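Local coordinates for glycosylation Associate Protein 3 (Streptococcus agalactiae serotype V, PDB 6OYC) that forms part of the Gap123 complex and probably assists glycosylation and accessory Sec secretion of a streptococcal surface glycoprotein, at residues Q161-S174 against K189-L203. Residues are numbered along the deposited sequence; the frame is centred on the assembly and turned at random.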
ATOM      1  N   GLN C 161      17.646 -10.591  27.184  1.00 84.69           N
ATOM      2  CA  GLN C 161      17.249  -9.364  26.507  1.00 75.47           C
ATOM      3  C   GLN C 161      16.178  -8.653  27.324  1.00 70.60           C
ATOM      4  O   GLN C 161      15.171  -9.259  27.706  1.00 69.47           O
ATOM      5  CB  GLN C 161      16.729  -9.669  25.105  1.00 71.67           C
ATOM      6  CG  GLN C 161      17.030  -8.592  24.077  1.00 71.64           C
ATOM      7  CD  GLN C 161      16.546  -8.952  22.681  1.00 67.55           C
ATOM      8  OE1 GLN C 161      16.780 -10.061  22.188  1.00 65.12           O
ATOM      9  NE2 GLN C 161      15.867  -8.008  22.033  1.00 61.90           N
ATOM     10  N   ASP C 162      16.396  -7.368  27.597  1.00 70.64           N
ATOM     11  CA  ASP C 162      15.449  -6.586  28.386  1.00 71.19           C
ATOM     12  C   ASP C 162      14.421  -5.853  27.530  1.00 66.01           C
ATOM     13  O   ASP C 162      13.268  -5.699  27.952  1.00 62.82           O
ATOM     14  CB  ASP C 162      16.203  -5.580  29.265  1.00 69.30           C
ATOM     15  CG  ASP C 162      16.999  -4.561  28.449  1.00 80.81           C
ATOM     16  OD1 ASP C 162      17.139  -3.410  28.924  1.00 83.74           O
ATOM     17  OD2 ASP C 162      17.487  -4.901  27.342  1.00 85.94           O
ATOM     18  N   VAL C 163      14.802  -5.397  26.340  1.00 67.72           N
ATOM     19  CA  VAL C 163      13.919  -4.631  25.473  1.00 63.58           C
ATOM     20  C   VAL C 163      13.835  -5.331  24.124  1.00 60.68           C
ATOM     21  O   VAL C 163      14.848  -5.797  23.586  1.00 58.13           O
ATOM     22  CB  VAL C 163      14.411  -3.175  25.308  1.00 63.11           C
ATOM     23  CG1 VAL C 163      13.390  -2.338  24.560  1.00 56.23           C
ATOM     24  CG2 VAL C 163      14.713  -2.555  26.663  1.00 65.30           C
ATOM     25  N   LEU C 164      12.623  -5.429  23.593  1.00 50.46           N
ATOM     26  CA  LEU C 164      12.408  -5.741  22.188  1.00 55.46           C
ATOM     27  C   LEU C 164      11.788  -4.521  21.515  1.00 51.76           C
ATOM     28  O   LEU C 164      10.711  -4.058  21.919  1.00 48.30           O
ATOM     29  CB  LEU C 164      11.514  -6.964  22.012  1.00 54.21           C
ATOM     30  CG  LEU C 164      11.221  -7.226  20.542  1.00 52.86           C
ATOM     31  CD1 LEU C 164      12.505  -7.549  19.784  1.00 54.27           C
ATOM     32  CD2 LEU C 164      10.188  -8.330  20.396  1.00 56.79           C
ATOM     33  N   ASN C 165      12.477  -3.994  20.511  1.00 51.89           N
ATOM     34  CA  ASN C 165      11.981  -2.873  19.722  1.00 52.51           C
ATOM     35  C   ASN C 165      11.547  -3.417  18.367  1.00 49.38           C
ATOM     36  O   ASN C 165      12.380  -3.832  17.558  1.00 50.98           O
ATOM     37  CB  ASN C 165      13.038  -1.784  19.600  1.00 50.48           C
ATOM     38  CG  ASN C 165      13.356  -1.140  20.938  1.00 54.98           C
ATOM     39  OD1 ASN C 165      12.450  -0.755  21.686  1.00 48.06           O
ATOM     40  ND2 ASN C 165      14.646  -1.035  21.253  1.00 57.87           N
ATOM     41  N   LEU C 166      10.241  -3.452  18.147  1.00 47.70           N
ATOM     42  CA  LEU C 166       9.645  -3.997  16.935  1.00 49.42           C
ATOM     43  C   LEU C 166       9.313  -2.836  16.006  1.00 45.00           C
ATOM     44  O   LEU C 166       8.464  -2.003  16.330  1.00 43.33           O
ATOM     45  CB  LEU C 166       8.387  -4.787  17.283  1.00 48.18           C
ATOM     46  CG  LEU C 166       8.260  -6.185  16.704  1.00 53.43           C
ATOM     47  CD1 LEU C 166       9.526  -6.989  17.003  1.00 55.62           C
ATOM     48  CD2 LEU C 166       7.036  -6.861  17.283  1.00 51.48           C
ATOM     49  N   LEU C 167       9.984  -2.769  14.864  1.00 45.05           N
ATOM     50  CA  LEU C 167       9.720  -1.729  13.874  1.00 46.80           C
ATOM     51  C   LEU C 167       8.786  -2.288  12.805  1.00 42.63           C
ATOM     52  O   LEU C 167       9.176  -3.156  12.015  1.00 40.20           O
ATOM     53  CB  LEU C 167      11.005  -1.208  13.235  1.00 43.48           C
ATOM     54  CG  LEU C 167      10.677  -0.109  12.224  1.00 45.54           C
ATOM     55  CD1 LEU C 167      10.016   1.051  12.948  1.00 42.80           C
ATOM     56  CD2 LEU C 167      11.912   0.364  11.487  1.00 46.55           C
ATOM     57  N   LEU C 168       7.563  -1.774  12.778  1.00 42.33           N
ATOM     58  CA  LEU C 168       6.569  -2.179  11.789  1.00 42.14           C
ATOM     59  C   LEU C 168       6.894  -1.470  10.477  1.00 42.59           C
ATOM     60  O   LEU C 168       6.805  -0.241  10.392  1.00 41.68           O
ATOM     61  CB  LEU C 168       5.167  -1.836  12.287  1.00 39.83           C
ATOM     62  CG  LEU C 168       4.320  -2.887  13.021  1.00 46.33           C
ATOM     63  CD1 LEU C 168       5.141  -3.685  14.009  1.00 46.39           C
ATOM     64  CD2 LEU C 168       3.115  -2.250  13.722  1.00 39.54           C
ATOM     65  N   VAL C 169       7.288  -2.231   9.463  1.00 41.12           N
ATOM     66  CA  VAL C 169       7.746  -1.679   8.194  1.00 40.90           C
ATOM     67  C   VAL C 169       6.587  -1.755   7.203  1.00 44.74           C
ATOM     68  O   VAL C 169       6.009  -2.832   6.997  1.00 46.28           O
ATOM     69  CB  VAL C 169       8.982  -2.435   7.674  1.00 44.30           C
ATOM     70  CG1 VAL C 169       9.388  -1.928   6.306  1.00 44.53           C
ATOM     71  CG2 VAL C 169      10.142  -2.321   8.667  1.00 42.73           C
ATOM     72  N   GLU C 170       6.223  -0.611   6.610  1.00 42.09           N
ATOM     73  CA  GLU C 170       5.165  -0.586   5.608  1.00 44.38           C
ATOM     74  C   GLU C 170       5.498  -1.573   4.498  1.00 48.84           C
ATOM     75  O   GLU C 170       6.656  -1.698   4.087  1.00 48.97           O
ATOM     76  CB  GLU C 170       4.988   0.825   5.024  1.00 42.51           C
ATOM     77  CG  GLU C 170       4.647   1.936   6.022  1.00 36.77           C
ATOM     78  CD  GLU C 170       3.307   1.729   6.733  1.00 40.57           C
ATOM     79  OE1 GLU C 170       3.190   2.139   7.907  1.00 38.45           O
ATOM     80  OE2 GLU C 170       2.367   1.158   6.129  1.00 41.81           O
ATOM     81  N   LYS C 171       4.473  -2.298   4.042  1.00 44.87           N
ATOM     82  CA  LYS C 171       4.680  -3.383   3.091  1.00 50.16           C
ATOM     83  C   LYS C 171       5.418  -2.897   1.853  1.00 53.72           C
ATOM     84  O   LYS C 171       6.368  -3.535   1.388  1.00 55.32           O
ATOM     85  CB  LYS C 171       3.337  -4.011   2.707  1.00 52.34           C
ATOM     86  CG  LYS C 171       3.442  -5.207   1.763  1.00 54.83           C
ATOM     87  CD  LYS C 171       2.827  -4.867   0.416  1.00 56.71           C
ATOM     88  CE  LYS C 171       2.979  -6.008  -0.586  1.00 60.62           C
ATOM     89  NZ  LYS C 171       2.700  -5.552  -1.985  1.00 55.45           N
ATOM     90  N   LYS C 172       4.998  -1.755   1.309  1.00 54.50           N
ATOM     91  CA  LYS C 172       5.662  -1.235   0.124  1.00 54.25           C
ATOM     92  C   LYS C 172       7.099  -0.816   0.402  1.00 56.06           C
ATOM     93  O   LYS C 172       7.902  -0.764  -0.536  1.00 56.70           O
ATOM     94  CB  LYS C 172       4.854  -0.079  -0.450  1.00 47.19           C
ATOM     95  CG  LYS C 172       3.418  -0.476  -0.763  1.00 50.22           C
ATOM     96  CD  LYS C 172       2.632   0.751  -1.139  1.00 46.11           C
ATOM     97  CE  LYS C 172       1.148   0.505  -1.260  1.00 48.68           C
ATOM     98  NZ  LYS C 172       0.486   1.827  -1.552  1.00 48.02           N
ATOM     99  N   ASP C 173       7.448  -0.546   1.661  1.00 50.42           N
ATOM    100  CA  ASP C 173       8.832  -0.256   2.002  1.00 51.83           C
ATOM    101  C   ASP C 173       9.651  -1.511   2.240  1.00 57.08           C
ATOM    102  O   ASP C 173      10.875  -1.463   2.096  1.00 58.21           O
ATOM    103  CB  ASP C 173       8.928   0.592   3.270  1.00 48.88           C
ATOM    104  CG  ASP C 173       8.495   2.016   3.064  1.00 51.86           C
ATOM    105  OD1 ASP C 173       8.466   2.493   1.906  1.00 56.73           O
ATOM    106  OD2 ASP C 173       8.175   2.658   4.087  1.00 49.30           O
ATOM    107  N   SER C 174       9.011  -2.613   2.648  1.00 57.37           N
ATOM    108  CA  SER C 174       9.764  -3.801   3.035  1.00 59.32           C
ATOM    109  C   SER C 174      10.523  -4.366   1.848  1.00 61.57           C
ATOM    110  O   SER C 174      11.655  -4.836   1.985  1.00 58.05           O
ATOM    111  CB  SER C 174       8.827  -4.853   3.632  1.00 59.37           C
ATOM    112  OG  SER C 174       7.947  -5.396   2.657  1.00 60.36           O
ATOM    113  N   LYS C 189      18.638  -0.510  18.745  1.00 69.48           N
ATOM    114  CA  LYS C 189      18.430  -1.880  18.299  1.00 74.53           C
ATOM    115  C   LYS C 189      16.962  -2.074  17.918  1.00 72.78           C
ATOM    116  O   LYS C 189      16.068  -1.490  18.538  1.00 72.66           O
ATOM    117  CB  LYS C 189      18.808  -2.841  19.434  1.00 73.16           C
ATOM    118  CG  LYS C 189      17.780  -2.829  20.574  1.00 77.21           C
ATOM    119  CD  LYS C 189      18.275  -3.481  21.847  1.00 82.91           C
ATOM    120  CE  LYS C 189      17.118  -3.674  22.807  1.00 79.59           C
ATOM    121  NZ  LYS C 189      16.946  -5.109  23.147  1.00 72.07           N
ATOM    122  N   VAL C 190      16.707  -2.900  16.898  1.00 68.57           N
ATOM    123  CA  VAL C 190      15.338  -3.087  16.423  1.00 58.45           C
ATOM    124  C   VAL C 190      15.223  -4.389  15.636  1.00 59.67           C
ATOM    125  O   VAL C 190      16.199  -4.876  15.058  1.00 61.06           O
ATOM    126  CB  VAL C 190      14.881  -1.879  15.567  1.00 60.60           C
ATOM    127  CG1 VAL C 190      15.323  -2.032  14.122  1.00 64.74           C
ATOM    128  CG2 VAL C 190      13.391  -1.697  15.679  1.00 58.26           C
ATOM    129  N   GLU C 191      14.010  -4.943  15.610  1.00 55.93           N
ATOM    130  CA  GLU C 191      13.633  -6.052  14.741  1.00 54.72           C
ATOM    131  C   GLU C 191      12.582  -5.559  13.746  1.00 53.87           C
ATOM    132  O   GLU C 191      11.534  -5.040  14.150  1.00 50.76           O
ATOM    133  CB  GLU C 191      13.072  -7.223  15.554  1.00 57.49           C
ATOM    134  CG  GLU C 191      14.091  -7.977  16.392  1.00 59.66           C
ATOM    135  CD  GLU C 191      14.936  -8.914  15.553  1.00 67.09           C
ATOM    136  OE1 GLU C 191      14.357  -9.849  14.945  1.00 65.32           O
ATOM    137  OE2 GLU C 191      16.173  -8.699  15.491  1.00 63.04           O
ATOM    138  N   LEU C 192      12.858  -5.728  12.454  1.00 49.48           N
ATOM    139  CA  LEU C 192      11.938  -5.309  11.407  1.00 51.43           C
ATOM    140  C   LEU C 192      10.953  -6.418  11.070  1.00 52.32           C
ATOM    141  O   LEU C 192      11.349  -7.569  10.859  1.00 52.69           O
ATOM    142  CB  LEU C 192      12.693  -4.904  10.144  1.00 49.87           C
ATOM    143  CG  LEU C 192      13.898  -4.000  10.352  1.00 52.52           C
ATOM    144  CD1 LEU C 192      14.529  -3.671   9.010  1.00 62.64           C
ATOM    145  CD2 LEU C 192      13.474  -2.753  11.060  1.00 49.43           C
ATOM    146  N   VAL C 193       9.673  -6.062  10.985  1.00 46.17           N
ATOM    147  CA  VAL C 193       8.658  -6.987  10.512  1.00 48.16           C
ATOM    148  C   VAL C 193       7.780  -6.265   9.502  1.00 46.80           C
ATOM    149  O   VAL C 193       7.745  -5.034   9.435  1.00 44.28           O
ATOM    150  CB  VAL C 193       7.811  -7.578  11.662  1.00 49.60           C
ATOM    151  CG1 VAL C 193       8.659  -8.561  12.486  1.00 50.43           C
ATOM    152  CG2 VAL C 193       7.255  -6.477  12.554  1.00 42.44           C
ATOM    153  N   SER C 194       7.091  -7.058   8.688  1.00 47.61           N
ATOM    154  CA  SER C 194       6.184  -6.517   7.690  1.00 45.59           C
ATOM    155  C   SER C 194       5.208  -7.612   7.291  1.00 51.66           C
ATOM    156  O   SER C 194       5.317  -8.759   7.729  1.00 48.97           O
ATOM    157  CB  SER C 194       6.941  -5.978   6.475  1.00 46.19           C
ATOM    158  OG  SER C 194       6.120  -5.113   5.710  1.00 50.72           O
ATOM    159  N   ASN C 195       4.237  -7.233   6.470  1.00 51.43           N
ATOM    160  CA  ASN C 195       3.321  -8.203   5.884  1.00 55.13           C
ATOM    161  C   ASN C 195       4.049  -8.994   4.801  1.00 56.19           C
ATOM    162  O   ASN C 195       4.667  -8.396   3.912  1.00 56.93           O
ATOM    163  CB  ASN C 195       2.101  -7.493   5.299  1.00 52.84           C
ATOM    164  CG  ASN C 195       0.969  -8.441   4.987  1.00 54.31           C
ATOM    165  OD1 ASN C 195       1.186  -9.558   4.518  1.00 57.74           O
ATOM    166  ND2 ASN C 195      -0.256  -7.999   5.248  1.00 50.00           N
ATOM    167  N   PRO C 196       4.016 -10.326   4.842  1.00 55.51           N
ATOM    168  CA  PRO C 196       4.748 -11.113   3.844  1.00 56.33           C
ATOM    169  C   PRO C 196       3.959 -11.447   2.587  1.00 56.49           C
ATOM    170  O   PRO C 196       4.570 -11.911   1.613  1.00 53.21           O
ATOM    171  CB  PRO C 196       5.093 -12.390   4.625  1.00 54.72           C
ATOM    172  CG  PRO C 196       3.933 -12.561   5.544  1.00 56.51           C
ATOM    173  CD  PRO C 196       3.454 -11.171   5.909  1.00 56.97           C
ATOM    174  N   SER C 197       2.645 -11.209   2.569  1.00 52.51           N
ATOM    175  CA  SER C 197       1.828 -11.557   1.418  1.00 57.26           C
ATOM    176  C   SER C 197       2.145 -10.650   0.226  1.00 56.89           C
ATOM    177  O   SER C 197       2.836  -9.629   0.335  1.00 57.44           O
ATOM    178  CB  SER C 197       0.340 -11.488   1.769  1.00 56.30           C
ATOM    179  OG  SER C 197      -0.152 -10.166   1.760  1.00 54.37           O
ATOM    180  N   LEU C 198       1.642 -11.050  -0.936  1.00 56.50           N
ATOM    181  CA  LEU C 198       1.869 -10.273  -2.146  1.00 65.81           C
ATOM    182  C   LEU C 198       0.839  -9.177  -2.350  1.00 59.79           C
ATOM    183  O   LEU C 198       1.143  -8.149  -2.969  1.00 61.02           O
ATOM    184  CB  LEU C 198       1.865 -11.198  -3.359  1.00 68.47           C
ATOM    185  CG  LEU C 198       2.568 -12.515  -3.050  1.00 71.52           C
ATOM    186  CD1 LEU C 198       2.361 -13.507  -4.182  1.00 64.14           C
ATOM    187  CD2 LEU C 198       4.061 -12.263  -2.783  1.00 71.96           C
ATOM    188  N   ASN C 199      -0.360  -9.355  -1.826  1.00 54.86           N
ATOM    189  CA  ASN C 199      -1.468  -8.446  -2.071  1.00 57.49           C
ATOM    190  C   ASN C 199      -1.576  -7.312  -1.054  1.00 59.29           C
ATOM    191  O   ASN C 199      -1.924  -6.188  -1.431  1.00 57.64           O
ATOM    192  CB  ASN C 199      -2.775  -9.238  -2.035  1.00 58.01           C
ATOM    193  CG  ASN C 199      -2.689 -10.596  -2.764  1.00 66.03           C
ATOM    194  OD1 ASN C 199      -3.354 -11.567  -2.370  1.00 70.61           O
ATOM    195  ND2 ASN C 199      -1.895 -10.656  -3.842  1.00 63.39           N
ATOM    196  N   SER C 200      -1.289  -7.596   0.216  1.00 52.33           N
ATOM    197  CA  SER C 200      -1.850  -6.855   1.340  1.00 54.46           C
ATOM    198  C   SER C 200      -0.877  -5.845   1.956  1.00 51.42           C
ATOM    199  O   SER C 200       0.318  -6.118   2.104  1.00 50.29           O
ATOM    200  CB  SER C 200      -2.326  -7.834   2.421  1.00 52.36           C
ATOM    201  OG  SER C 200      -2.823  -7.140   3.557  1.00 47.83           O
ATOM    202  N   ASP C 201      -1.415  -4.686   2.343  1.00 49.24           N
ATOM    203  CA  ASP C 201      -0.674  -3.649   3.055  1.00 50.50           C
ATOM    204  C   ASP C 201      -0.926  -3.664   4.556  1.00 47.39           C
ATOM    205  O   ASP C 201      -0.376  -2.818   5.269  1.00 43.29           O
ATOM    206  CB  ASP C 201      -1.038  -2.258   2.518  1.00 47.85           C
ATOM    207  CG  ASP C 201      -0.563  -2.040   1.105  1.00 57.82           C
ATOM    208  OD1 ASP C 201      -1.417  -1.683   0.252  1.00 59.02           O
ATOM    209  OD2 ASP C 201       0.658  -2.218   0.848  1.00 60.07           O
ATOM    210  N   SER C 202      -1.770  -4.569   5.047  1.00 45.15           N
ATOM    211  CA  SER C 202      -2.138  -4.532   6.453  1.00 46.98           C
ATOM    212  C   SER C 202      -0.991  -5.017   7.319  1.00 46.02           C
ATOM    213  O   SER C 202      -0.252  -5.936   6.947  1.00 44.74           O
ATOM    214  CB  SER C 202      -3.370  -5.389   6.723  1.00 49.08           C
ATOM    215  OG  SER C 202      -3.574  -5.523   8.120  1.00 48.59           O
ATOM    216  N   LEU C 203      -0.844  -4.386   8.480  1.00 42.21           N
ATOM    217  CA  LEU C 203       0.100  -4.837   9.488  1.00 46.42           C
ATOM    218  C   LEU C 203      -0.599  -5.377  10.729  1.00 43.32           C
ATOM    219  O   LEU C 203       0.059  -5.652  11.733  1.00 41.82           O
ATOM    220  CB  LEU C 203       1.059  -3.700   9.840  1.00 40.97           C
ATOM    221  CG  LEU C 203       1.925  -3.372   8.627  1.00 46.01           C
ATOM    222  CD1 LEU C 203       2.794  -2.142   8.869  1.00 44.40           C
ATOM    223  CD2 LEU C 203       2.774  -4.577   8.254  1.00 45.48           C
TER
HETATM  224  O   HOH W   1       1.796  -1.451   5.104  1.00 40.65           O
HETATM  225  O   HOH W   2       1.049  -3.491  -1.729  1.00 45.27           O
HETATM  226  O   HOH W   3       2.486  -0.516   2.334  1.00 41.56           O
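L167 and L192 lie side by side on one face of two paired parallel strands and point the same way, their CD2 methyls 3.5 Å apart. V190 extends this apolar row: its CG2 packs 3.5 Å from L167 CB. On the face of L166 and E191, L168 slants across V193, CD1 to CG2 at 3.8 Å, and the methyls of L203 come up to the carbonyl of V169. Between the faces run four backbone hydrogen bonds, from E191 N to N165 O through to V169 N to V193 O. N165 adds ND2 to K189 O (3.1 Å), while its OD1 accepts from N225 in the next strand.

Beyond the strands, S194 OG swings anti to its own N (chi1 -163°) and donates to V169 O at 2.6 Å. This hydroxyl is tilted 35° from the carbonyl plane. K171, bent at chi2, threads past S200 O and gives its ammonium to L198 O at 3.2 Å, from above the carbonyl plane. One water joins K171 NZ to D201 OD2; another ties K172 N to that same oxygen, and D201 OD1 is salt-bridged to K28. Waters and K171 thus tie the loop after V193 to helix 171-174. Strand 163-168, this single short helical turn and strand 191-193 form a parallel beta-alpha-beta unit at one side of the five-stranded parallel sheet of an alpha/beta fold, with 191-193 outermost and 163-168 between it and strand 223-227.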